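Local coordinates for putative GH105 family protein (Salmonella enterica subsp. enterica serovar Paratyphi A, PDB 3QWT) that is of unknown function but, as a putative GH105 family member with an alpha/alpha toroid fold, probably hydrolyses terminal unsaturated uronic acid residues off oligosaccharides, at residues K107-M112 against H155-E160. Numbering follows the deposited sequence.
With GOL (glycerol), chain F.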
loop_
_atom_site.group_PDB
_atom_site.type_symbol
_atom_site.label_atom_id
_atom_site.label_comp_id
_atom_site.label_asym_id
_atom_site.label_seq_id
_atom_site.Cartn_x
_atom_site.Cartn_y
_atom_site.Cartn_z
ATOM N N LYS A 107 18.804 28.906 24.346
ATOM C CA LYS A 107 18.992 27.739 23.491
ATOM C C LYS A 107 20.388 27.643 22.879
ATOM O O LYS A 107 20.914 28.613 22.339
ATOM C CB LYS A 107 17.942 27.718 22.374
ATOM C CG LYS A 107 16.492 27.613 22.870
ATOM C CD LYS A 107 15.531 27.329 21.704
ATOM C CE LYS A 107 14.073 27.360 22.155
ATOM N NZ LYS A 107 13.633 28.758 22.484
ATOM N N ASN A 108 20.966 26.451 22.960
ATOM C CA ASN A 108 22.262 26.165 22.358
ATOM C C ASN A 108 22.505 24.660 22.319
ATOM O O ASN A 108 21.688 23.883 22.822
ATOM C CB ASN A 108 23.386 26.870 23.122
ATOM C CG ASN A 108 23.431 26.474 24.584
ATOM O OD1 ASN A 108 23.652 25.304 24.921
ATOM N ND2 ASN A 108 23.229 27.454 25.468
ATOM N N VAL A 109 23.639 24.250 21.752
ATOM C CA VAL A 109 23.915 22.830 21.544
ATOM C C VAL A 109 23.770 22.050 22.846
ATOM O O VAL A 109 23.284 20.924 22.845
ATOM C CB VAL A 109 25.302 22.590 20.895
ATOM C CG1 VAL A 109 26.445 22.929 21.863
ATOM C CG2 VAL A 109 25.428 21.151 20.425
ATOM N N ASN A 110 24.167 22.671 23.957
ATOM C CA ASN A 110 24.185 21.999 25.270
ATOM C C ASN A 110 22.885 22.006 26.069
ATOM O O ASN A 110 22.484 20.984 26.632
ATOM C CB ASN A 110 25.314 22.540 26.137
ATOM C CG ASN A 110 26.691 22.158 25.591
ATOM O OD1 ASN A 110 26.849 21.099 24.990
ATOM N ND2 ASN A 110 27.682 23.025 25.796
ATOM N N THR A 111 22.224 23.150 26.130
ATOM C CA THR A 111 20.964 23.213 26.868
ATOM C C THR A 111 19.855 22.358 26.200
ATOM O O THR A 111 18.782 22.142 26.772
ATOM C CB THR A 111 20.514 24.667 27.044
ATOM O OG1 THR A 111 20.361 25.281 25.757
ATOM C CG2 THR A 111 21.548 25.460 27.886
HETATM N N MSE A 112 20.148 21.852 25.007
HETATM C CA MSE A 112 19.249 20.955 24.262
HETATM C C MSE A 112 19.176 19.557 24.881
HETATM O O MSE A 112 18.114 18.924 24.886
HETATM C CB MSE A 112 19.719 20.860 22.793
HETATM C CG MSE A 112 18.975 19.851 21.915
HETATM SE SE MSE A 112 17.169 20.463 21.363
HETATM C CE MSE A 112 17.684 22.053 20.450
ATOM N N HIS A 155 28.801 24.065 16.969
ATOM C CA HIS A 155 28.783 23.787 18.400
ATOM C C HIS A 155 28.689 25.079 19.213
ATOM O O HIS A 155 29.637 25.448 19.912
ATOM C CB HIS A 155 30.000 22.960 18.835
ATOM C CG HIS A 155 29.882 22.408 20.223
ATOM N ND1 HIS A 155 29.206 21.237 20.502
ATOM C CD2 HIS A 155 30.330 22.875 21.411
ATOM C CE1 HIS A 155 29.262 20.999 21.801
ATOM N NE2 HIS A 155 29.936 21.978 22.376
ATOM N N ILE A 156 27.543 25.762 19.119
ATOM C CA ILE A 156 27.326 26.979 19.882
ATOM C C ILE A 156 26.857 26.686 21.307
ATOM O O ILE A 156 25.983 25.860 21.550
ATOM C CB ILE A 156 26.355 27.962 19.193
ATOM C CG1 ILE A 156 26.279 29.270 19.990
ATOM C CG2 ILE A 156 24.978 27.364 19.084
ATOM C CD1 ILE A 156 25.372 30.306 19.360
ATOM N N THR A 157 27.435 27.420 22.240
ATOM C CA THR A 157 27.366 27.097 23.650
ATOM C C THR A 157 26.735 28.236 24.470
ATOM O O THR A 157 26.430 29.296 23.923
ATOM C CB THR A 157 28.798 26.762 24.086
ATOM O OG1 THR A 157 29.024 25.365 23.863
ATOM C CG2 THR A 157 29.097 27.141 25.512
ATOM N N LEU A 158 26.498 28.015 25.763
ATOM C CA LEU A 158 26.031 29.095 26.633
ATOM C C LEU A 158 27.033 30.241 26.596
ATOM O O LEU A 158 26.654 31.418 26.647
ATOM C CB LEU A 158 25.880 28.612 28.081
ATOM C CG LEU A 158 24.573 27.950 28.525
ATOM C CD1 LEU A 158 24.777 27.197 29.827
ATOM C CD2 LEU A 158 23.457 28.984 28.690
ATOM N N ALA A 159 28.312 29.875 26.490
ATOM C CA ALA A 159 29.426 30.797 26.709
ATOM C C ALA A 159 30.143 31.334 25.461
ATOM O O ALA A 159 30.723 32.418 25.496
ATOM C CB ALA A 159 30.442 30.160 27.639
ATOM N N GLU A 160 30.117 30.577 24.371
ATOM C CA GLU A 160 30.865 30.949 23.174
ATOM C C GLU A 160 30.071 30.679 21.908
ATOM O O GLU A 160 29.329 29.692 21.830
ATOM C CB GLU A 160 32.156 30.138 23.091
ATOM C CG GLU A 160 33.044 30.222 24.333
ATOM C CD GLU A 160 34.412 29.552 24.119
ATOM O OE1 GLU A 160 35.207 30.074 23.294
ATOM O OE2 GLU A 160 34.682 28.511 24.769
HETATM C C1 GOL F . 31.193 20.761 26.759
HETATM O O1 GOL F . 32.481 21.361 26.858
HETATM C C2 GOL F . 30.715 20.804 25.305
HETATM O O2 GOL F . 30.371 22.136 24.982
HETATM C C3 GOL F . 29.472 19.931 25.127
HETATM O O3 GOL F . 29.302 19.092 26.257
HETATM O O HOH W 1 27.007 25.856 27.257
#
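V109 CG1 sits over the centre of one face of the H155 ring, a CH-pi contact 3.5 Å from the centroid, the two side chains crossing at about a right angle. At the ring edge, in its plane, H155 NE2 hydrogen-bonds glycerol O2 at 2.6 Å, either atom being a possible donor; ND1 hydrogen-bonds T170 OG1, and the W167 ring stacks with that of H155. The same O2 accepts a nearly straight bond from N110 ND2 (2.9 Å, 170°), so the glycerol, probably from the crystallisation liquor, joins the two loops. In this alpha/alpha toroid, 107-112 leads from helix 86-102 into helix 114-125, while the loop holding 155-160 runs from helix 131-143 to strand 165-167. Their direct link is the hydrogen bond from V109 N to I156 O, 2.9 Å. Beside it N108 forms an Asx motif: chi1 (58°) tucks CG back over its own backbone. Its OD1 accepts from T111 N, which lies above the carbonyl plane, and weakly from N110 N. N108 ND2 packs against L158 CG at 3.4 Å, and T111 CG2 touches the same leucine, while T111 OG1 hydrogen-bonds T106 O. One water accepts from both L158 N (2.7 Å) and N110 ND2.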